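PDB 5K7F: transcriptional regulator, TetR family from Myxococcus xanthus, which probably acts as a DNA-binding transcriptional repressor that responds to isovaleryl coenzyme A and regulates the alternative biosynthesis of that compound. Local coordinates for residues I21-A26 / K110-I115; I67-M72 / A128-R133. All blocks are in the same frame, centred on the assembly; numbering follows the deposited sequence. Where two conformers were deposited one is given.

Contact 1 of 2, residues I21-A26 / K110-I115; sequences ILETAA and KEVIII
Ala-26 and Val-112 have the nearest CA atoms of segments 21-26 and 110-115, 5.5 Å apart; the two helix axes are inclined at 69° and come within 8.6 Å at closest. Ala-26 directs its CB at the other helix, and three side chains close round it. Ile-115 comes tip first, its CD1 lying 3.5 Å from Ala-26 CA and almost as near Ala-26 CB. Its extended chi2 (162°) carries CD1 out to the alanine. Val-112 offers one branch, CG2, which lies 4.0 Å from Ala-26 CB, while Ala-26 CB also sits 3.8 Å from the Val-112 backbone N. With a methyl as the whole side chain at 26, the second helix can pack against backbone as well as side chain.

This is where the helix-turn-helix domain meets the ligand-binding domain in the TetR fold: helix 18-32 opens the former and helix 110-117 belongs to the latter, a junction through which ligand binding in this family can influence the DNA-binding headpiece. At one border of the patch, Glu-111 lays its CB 3.9 Å from Ala-26 O. Beyond it the chain bends at chi2 (100°), and OE2 forms a salt bridge with Lys-110 NZ on its own helix, met from above the carboxylate plane. At another border the aliphatic CG of Glu-23 touches Val-112 CG2, while Glu-23 OE2 hydrogen-bonds to Tyr-70 OH of helix 60-83. Ile-115 is also touched by Leu-64 of helix 60-83 and Ile-29 of helix 18-32.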
ATOM      1  N   ILE A  21     -14.259 -14.416  15.883  1.00 15.93           N
ATOM      2  CA  ILE A  21     -13.108 -14.192  16.744  1.00 14.11           C
ATOM      3  C   ILE A  21     -11.996 -13.510  15.961  1.00 10.29           C
ATOM      4  O   ILE A  21     -11.396 -12.539  16.421  1.00 11.91           O
ATOM      5  CB  ILE A  21     -12.618 -15.522  17.345  1.00 17.07           C
ATOM      6  CG1 ILE A  21     -13.633 -16.073  18.343  1.00 19.85           C
ATOM      7  CG2 ILE A  21     -11.280 -15.361  18.051  1.00 14.80           C
ATOM      8  CD1 ILE A  21     -13.257 -17.462  18.826  1.00 17.45           C
ATOM      9  N   LEU A  22     -11.693 -14.031  14.759  1.00 13.45           N
ATOM     10  CA  LEU A  22     -10.559 -13.495  13.996  1.00  9.06           C
ATOM     11  C   LEU A  22     -10.805 -12.056  13.557  1.00 11.08           C
ATOM     12  O   LEU A  22      -9.866 -11.236  13.533  1.00 11.47           O
ATOM     13  CB  LEU A  22     -10.270 -14.346  12.761  1.00  8.56           C
ATOM     14  CG  LEU A  22      -9.949 -15.814  12.979  1.00 11.28           C
ATOM     15  CD1 LEU A  22      -9.633 -16.491  11.695  1.00 11.96           C
ATOM     16  CD2 LEU A  22      -8.824 -15.993  13.970  1.00 13.05           C
ATOM     17  N   GLU A  23     -12.062 -11.733  13.232  1.00 12.13           N
ATOM     18  CA  GLU A  23     -12.430 -10.386  12.813  1.00  9.72           C
ATOM     19  C   GLU A  23     -12.348  -9.424  13.980  1.00 13.66           C
ATOM     20  O   GLU A  23     -11.916  -8.277  13.821  1.00 17.07           O
ATOM     21  CB  GLU A  23     -13.854 -10.384  12.220  1.00 13.59           C
ATOM     22  CG  GLU A  23     -13.951 -11.119  10.855  1.00 14.72           C
ATOM     23  CD  GLU A  23     -15.370 -11.400  10.403  1.00 20.08           C
ATOM     24  OE1 GLU A  23     -16.304 -10.771  10.950  1.00 19.64           O
ATOM     25  OE2 GLU A  23     -15.540 -12.218   9.472  1.00 14.54           O
ATOM     26  N   THR A  24     -12.761  -9.888  15.160  1.00 13.92           N
ATOM     27  CA  THR A  24     -12.690  -9.066  16.361  1.00 13.97           C
ATOM     28  C   THR A  24     -11.231  -8.828  16.735  1.00 14.21           C
ATOM     29  O   THR A  24     -10.826  -7.704  17.008  1.00 14.59           O
ATOM     30  CB  THR A  24     -13.491  -9.729  17.507  1.00 11.46           C
ATOM     31  OG1 THR A  24     -14.894  -9.777  17.195  1.00 21.60           O
ATOM     32  CG2 THR A  24     -13.297  -8.974  18.816  1.00 19.14           C
ATOM     33  N   ALA A  25     -10.418  -9.883  16.701  1.00 13.88           N
ATOM     34  CA  ALA A  25      -8.986  -9.748  16.948  1.00  9.93           C
ATOM     35  C   ALA A  25      -8.322  -8.814  15.943  1.00 12.58           C
ATOM     36  O   ALA A  25      -7.465  -8.002  16.310  1.00 16.80           O
ATOM     37  CB  ALA A  25      -8.347 -11.128  16.906  1.00 15.79           C
ATOM     38  N   ALA A  26      -8.670  -8.952  14.657  1.00 17.64           N
ATOM     39  CA  ALA A  26      -8.117  -8.063  13.634  1.00 12.24           C
ATOM     40  C   ALA A  26      -8.448  -6.599  13.934  1.00 16.79           C
ATOM     41  O   ALA A  26      -7.586  -5.722  13.796  1.00 19.51           O
ATOM     42  CB  ALA A  26      -8.639  -8.449  12.249  1.00 13.80           C
ATOM     43  N   LYS A 110     -12.298  -5.618   6.168  1.00  6.95           N
ATOM     44  CA  LYS A 110     -11.202  -4.706   5.839  1.00  8.97           C
ATOM     45  C   LYS A 110      -9.984  -4.879   6.746  1.00 11.33           C
ATOM     46  O   LYS A 110      -8.852  -4.741   6.284  1.00 11.50           O
ATOM     47  CB  LYS A 110     -11.700  -3.255   5.867  1.00 10.86           C
ATOM     48  CG  LYS A 110     -12.172  -2.739   7.180  1.00 11.62           C
ATOM     49  CD  LYS A 110     -12.979  -1.450   6.990  1.00 14.21           C
ATOM     50  CE  LYS A 110     -13.402  -0.872   8.344  1.00 19.94           C
ATOM     51  NZ  LYS A 110     -12.259  -0.250   9.051  1.00 24.46           N
ATOM     52  N   GLU A 111     -10.170  -5.162   8.042  1.00 12.30           N
ATOM     53  CA  GLU A 111      -9.005  -5.240   8.916  1.00 12.08           C
ATOM     54  C   GLU A 111      -8.268  -6.564   8.761  1.00 10.29           C
ATOM     55  O   GLU A 111      -7.041  -6.589   8.872  1.00 12.15           O
ATOM     56  CB  GLU A 111      -9.393  -5.040  10.374  1.00 15.67           C
ATOM     57  CG  GLU A 111      -9.833  -3.628  10.655  1.00 20.87           C
ATOM     58  CD  GLU A 111     -11.333  -3.484  10.697  1.00 29.40           C
ATOM     59  OE1 GLU A 111     -12.054  -4.491  10.507  1.00 35.85           O
ATOM     60  OE2 GLU A 111     -11.789  -2.350  10.920  1.00 34.16           O
ATOM     61  N   VAL A 112      -8.996  -7.666   8.527  1.00 12.43           N
ATOM     62  CA  VAL A 112      -8.342  -8.937   8.178  1.00 11.09           C
ATOM     63  C   VAL A 112      -7.390  -8.728   7.001  1.00 11.77           C
ATOM     64  O   VAL A 112      -6.245  -9.196   7.009  1.00 12.00           O
ATOM     65  CB  VAL A 112      -9.398 -10.028   7.885  1.00 11.80           C
ATOM     66  CG1 VAL A 112      -8.771 -11.321   7.325  1.00 12.38           C
ATOM     67  CG2 VAL A 112     -10.168 -10.381   9.149  1.00 12.86           C
ATOM     68  N   ILE A 113      -7.831  -7.998   5.980  1.00  8.10           N
ATOM     69  CA  ILE A 113      -7.012  -7.862   4.780  1.00 11.24           C
ATOM     70  C   ILE A 113      -5.826  -6.931   5.049  1.00 12.22           C
ATOM     71  O   ILE A 113      -4.730  -7.126   4.525  1.00 13.25           O
ATOM     72  CB  ILE A 113      -7.882  -7.372   3.605  1.00 10.28           C
ATOM     73  CG1 ILE A 113      -9.105  -8.300   3.364  1.00  6.88           C
ATOM     74  CG2 ILE A 113      -7.056  -7.145   2.340  1.00 12.80           C
ATOM     75  CD1 ILE A 113      -8.768  -9.796   3.050  1.00 11.44           C
ATOM     76  N   ILE A 114      -6.027  -5.887   5.852  1.00 13.77           N
ATOM     77  CA  ILE A 114      -4.921  -5.022   6.229  1.00 15.36           C
ATOM     78  C   ILE A 114      -3.816  -5.837   6.899  1.00 12.17           C
ATOM     79  O   ILE A 114      -2.618  -5.659   6.610  1.00 15.46           O
ATOM     80  CB  ILE A 114      -5.453  -3.909   7.151  1.00 13.59           C
ATOM     81  CG1 ILE A 114      -6.352  -2.976   6.332  1.00 13.53           C
ATOM     82  CG2 ILE A 114      -4.326  -3.171   7.859  1.00 16.49           C
ATOM     83  CD1 ILE A 114      -7.095  -1.982   7.192  1.00 11.45           C
ATOM     84  N   ILE A 115      -4.199  -6.729   7.816  1.00 11.32           N
ATOM     85  CA  ILE A 115      -3.187  -7.478   8.545  1.00 15.70           C
ATOM     86  C   ILE A 115      -2.452  -8.428   7.613  1.00 17.35           C
ATOM     87  O   ILE A 115      -1.231  -8.626   7.738  1.00 13.08           O
ATOM     88  CB  ILE A 115      -3.826  -8.198   9.739  1.00  9.03           C
ATOM     89  CG1 ILE A 115      -4.155  -7.175  10.820  1.00 14.28           C
ATOM     90  CG2 ILE A 115      -2.916  -9.292  10.275  1.00 10.04           C
ATOM     91  CD1 ILE A 115      -5.142  -7.693  11.825  1.00 18.64           C
TER

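Contact 2 of 2, residues I67-M72 / A128-R133; sequences IMNYGM and AFIDAR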
ATOM      1  N   ILE A  67      -5.366 -15.343  11.252  1.00 13.86           N
ATOM      2  CA  ILE A  67      -5.980 -14.195  10.588  1.00 10.94           C
ATOM      3  C   ILE A  67      -5.487 -14.124   9.153  1.00  9.72           C
ATOM      4  O   ILE A  67      -6.293 -13.928   8.226  1.00 11.00           O
ATOM      5  CB  ILE A  67      -5.728 -12.881  11.355  1.00 14.75           C
ATOM      6  CG1 ILE A  67      -6.446 -12.883  12.708  1.00 12.44           C
ATOM      7  CG2 ILE A  67      -6.224 -11.652  10.545  1.00 14.50           C
ATOM      8  CD1 ILE A  67      -5.985 -11.780  13.637  1.00 19.83           C
ATOM      9  N   MET A  68      -4.160 -14.297   8.937  1.00 11.73           N
ATOM     10  CA  MET A  68      -3.629 -14.219   7.582  1.00  8.83           C
ATOM     11  C   MET A  68      -4.186 -15.335   6.687  1.00 12.48           C
ATOM     12  O   MET A  68      -4.525 -15.101   5.523  1.00 11.91           O
ATOM     13  CB  MET A  68      -2.090 -14.176   7.645  1.00 10.47           C
ATOM     14  CG  MET A  68      -1.594 -12.921   8.356  1.00 19.05           C
ATOM     15  SD  MET A  68       0.218 -12.778   8.378  1.00 32.93           S
ATOM     16  CE  MET A  68       0.461 -12.392   6.661  1.00 28.02           C
ATOM     17  N   ASN A  69      -4.328 -16.550   7.200  1.00  9.48           N
ATOM     18  CA  ASN A  69      -4.958 -17.609   6.420  0.56 14.77           C
ATOM     19  C   ASN A  69      -6.424 -17.301   6.134  1.00 11.85           C
ATOM     20  O   ASN A  69      -6.941 -17.633   5.059  1.00 11.88           O
ATOM     21  CB  ASN A  69      -4.843 -18.933   7.158  0.56 11.31           C
ATOM     22  CG  ASN A  69      -3.592 -19.683   6.796  0.56 15.37           C
ATOM     23  OD1 ASN A  69      -3.087 -19.605   5.664  0.56 17.89           O
ATOM     24  ND2 ASN A  69      -3.113 -20.459   7.732  0.56 14.18           N
ATOM     25  N   TYR A  70      -7.104 -16.671   7.088  1.00  7.66           N
ATOM     26  CA  TYR A  70      -8.491 -16.281   6.857  1.00 10.55           C
ATOM     27  C   TYR A  70      -8.551 -15.250   5.742  1.00  9.65           C
ATOM     28  O   TYR A  70      -9.415 -15.327   4.859  1.00 10.61           O
ATOM     29  CB  TYR A  70      -9.102 -15.732   8.143  1.00  8.97           C
ATOM     30  CG  TYR A  70     -10.572 -15.278   8.026  1.00 11.03           C
ATOM     31  CD1 TYR A  70     -11.468 -15.933   7.210  1.00  9.61           C
ATOM     32  CD2 TYR A  70     -11.036 -14.172   8.727  1.00 12.93           C
ATOM     33  CE1 TYR A  70     -12.775 -15.513   7.088  1.00 19.16           C
ATOM     34  CE2 TYR A  70     -12.358 -13.756   8.597  1.00 11.03           C
ATOM     35  CZ  TYR A  70     -13.202 -14.418   7.788  1.00 15.71           C
ATOM     36  OH  TYR A  70     -14.519 -14.013   7.645  1.00 14.03           O
ATOM     37  N   GLY A  71      -7.577 -14.326   5.719  1.00 11.71           N
ATOM     38  CA  GLY A  71      -7.554 -13.330   4.663  1.00  7.88           C
ATOM     39  C   GLY A  71      -7.392 -13.965   3.296  1.00 10.17           C
ATOM     40  O   GLY A  71      -7.984 -13.524   2.302  1.00  8.68           O
ATOM     41  N   MET A  72      -6.558 -14.989   3.202  1.00 10.62           N
ATOM     42  CA  MET A  72      -6.437 -15.632   1.889  1.00 11.32           C
ATOM     43  C   MET A  72      -7.676 -16.444   1.534  1.00  8.78           C
ATOM     44  O   MET A  72      -8.004 -16.581   0.350  1.00 10.41           O
ATOM     45  CB  MET A  72      -5.209 -16.517   1.847  1.00 11.20           C
ATOM     46  CG  MET A  72      -3.859 -15.741   1.818  1.00  8.99           C
ATOM     47  SD  MET A  72      -3.819 -14.269   0.756  1.00 18.33           S
ATOM     48  CE  MET A  72      -4.133 -14.971  -0.867  1.00 16.40           C
ATOM     49  N   ALA A 128       6.345 -18.670   4.780  1.00 28.50           N
ATOM     50  CA  ALA A 128       6.360 -19.228   3.434  1.00 29.23           C
ATOM     51  C   ALA A 128       5.003 -19.822   3.047  1.00 31.71           C
ATOM     52  O   ALA A 128       4.634 -19.800   1.868  1.00 30.72           O
ATOM     53  CB  ALA A 128       7.468 -20.279   3.314  1.00 34.83           C
ATOM     54  N   PHE A 129       4.247 -20.352   4.007  1.00 19.03           N
ATOM     55  CA  PHE A 129       2.944 -20.917   3.676  1.00 26.39           C
ATOM     56  C   PHE A 129       1.985 -19.815   3.217  1.00 25.11           C
ATOM     57  O   PHE A 129       1.313 -19.960   2.192  1.00 20.66           O
ATOM     58  CB  PHE A 129       2.389 -21.679   4.877  1.00 22.52           C
ATOM     59  CG  PHE A 129       1.040 -22.318   4.636  1.00 21.17           C
ATOM     60  CD1 PHE A 129      -0.115 -21.620   4.888  1.00 24.06           C
ATOM     61  CD2 PHE A 129       0.937 -23.615   4.168  1.00 26.90           C
ATOM     62  CE1 PHE A 129      -1.352 -22.187   4.673  1.00 21.35           C
ATOM     63  CE2 PHE A 129      -0.302 -24.192   3.947  1.00 23.28           C
ATOM     64  CZ  PHE A 129      -1.449 -23.472   4.206  1.00 29.87           C
ATOM     65  N   ILE A 130       1.972 -18.680   3.922  1.00 29.47           N
ATOM     66  CA  ILE A 130       1.164 -17.536   3.490  1.00 27.65           C
ATOM     67  C   ILE A 130       1.719 -16.949   2.199  1.00 20.58           C
ATOM     68  O   ILE A 130       0.961 -16.559   1.311  1.00 16.63           O
ATOM     69  CB  ILE A 130       1.108 -16.455   4.583  1.00 23.65           C
ATOM     70  CG1 ILE A 130       0.468 -16.987   5.868  1.00 20.12           C
ATOM     71  CG2 ILE A 130       0.375 -15.216   4.061  1.00 19.47           C
ATOM     72  CD1 ILE A 130      -1.020 -17.353   5.761  1.00 23.06           C
ATOM     73  N   ASP A 131       3.053 -16.842   2.087  1.00 19.95           N
ATOM     74  CA  ASP A 131       3.640 -16.289   0.869  1.00 22.14           C
ATOM     75  C   ASP A 131       3.229 -17.108  -0.344  1.00 19.14           C
ATOM     76  O   ASP A 131       2.957 -16.552  -1.413  1.00 21.16           O
ATOM     77  CB  ASP A 131       5.168 -16.246   0.969  1.00 24.64           C
ATOM     78  CG  ASP A 131       5.688 -15.052   1.772  1.00 33.64           C
ATOM     79  OD1 ASP A 131       4.878 -14.203   2.205  1.00 30.31           O
ATOM     80  OD2 ASP A 131       6.928 -14.951   1.953  1.00 38.87           O
ATOM     81  N   ALA A 132       3.182 -18.427  -0.203  1.00 16.32           N
ATOM     82  CA  ALA A 132       2.771 -19.277  -1.319  1.00 20.85           C
ATOM     83  C   ALA A 132       1.313 -19.039  -1.684  1.00 16.11           C
ATOM     84  O   ALA A 132       0.955 -19.018  -2.863  1.00 17.00           O
ATOM     85  CB  ALA A 132       2.995 -20.750  -0.986  1.00 17.16           C
ATOM     86  N   ARG A 133       0.463 -18.813  -0.688  1.00 15.00           N
ATOM     87  CA  ARG A 133      -0.922 -18.514  -1.000  1.00 17.38           C
ATOM     88  C   ARG A 133      -1.034 -17.167  -1.701  1.00 11.94           C
ATOM     89  O   ARG A 133      -1.762 -17.026  -2.695  1.00 14.54           O
ATOM     90  CB  ARG A 133      -1.753 -18.542   0.277  1.00 17.20           C
ATOM     91  CG  ARG A 133      -1.825 -19.927   0.948  1.00 15.43           C
ATOM     92  CD  ARG A 133      -2.931 -20.001   1.998  1.00 20.07           C
ATOM     93  NE  ARG A 133      -4.245 -20.008   1.359  1.00 17.84           N
ATOM     94  CZ  ARG A 133      -5.416 -19.971   1.992  1.00 17.36           C
ATOM     95  NH1 ARG A 133      -5.487 -19.924   3.316  1.00 16.65           N
ATOM     96  NH2 ARG A 133      -6.530 -19.956   1.296  1.00 17.09           N
TER
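Asn-69, Met-72 and Arg-133 meet where helix 60-83, the long helix that joins the headpiece to the ligand-binding domain in TetR regulators, runs beside helix 125-150. The segment axes are nearly parallel, 13° apart and 10.3 Å from each other. Arg-133 stretches across between them, bent at chi3 (71°), so that NE turns beside Met-72 and one guanidinium face lies over that residue, with Met-72 CB above its centre, 3.5 Å from CZ. The two chains run antiparallel past one another, bringing Met-72 CG to 3.8 Å from Arg-133 CB and its CE up to the arginine's carbonyl O.

NH1 of Arg-133 donates a weak hydrogen bond to Asn-69 OD1, long at 3.4 Å though fairly straight at 163°; Asn-69 was modelled in two conformers, so this weak bond is doubtful. In the conformer described, OD1 also faces the edge of the Phe-129 ring in its plane, 3.3 Å from CE1, with amide and ring nearly perpendicular. On the apolar side, Met-68 and Ile-130 lie roughly perpendicular: Met-68 CE meets Ile-130 CG2 at 3.8 Å, and Met-68 CB packs on Ile-130 CD1.

The firmer polar partner of Arg-133 is Asp-73, to which NH2 makes a salt bridge. An alanine in place of Arg-133 would probably cost Asp-73 this positive partner and leave Met-72 CB without the flat group lying over it. The salt bridge to Asp-73 is likely to limit rotation of the guanidinium and hold its face on Met-72.

From the N terminus the chain leaves helix 18-32, passes through the helix-turn-helix region and enters helix 60-83, where the first half of contact 2 lies. It runs on through helix 89-105 to helix 110-117, closing contact 1 over 83 intervening residues, then crosses an unmodelled gap at 119-123 to helix 125-150, closing contact 2 over 55. The segments alternate, so the loops cross rather than nest. Helix 60-83, which carries one side of contact 2, also touches both sides of contact 1: Val-112 CG1 packs 3.6 Å from Gly-71 CA, and Leu-22 CD1 touches Tyr-70 CB. Contact 1 joins the headpiece directly to helix 110-117, and contact 2 joins helix 60-83 to the next helix, 125-150.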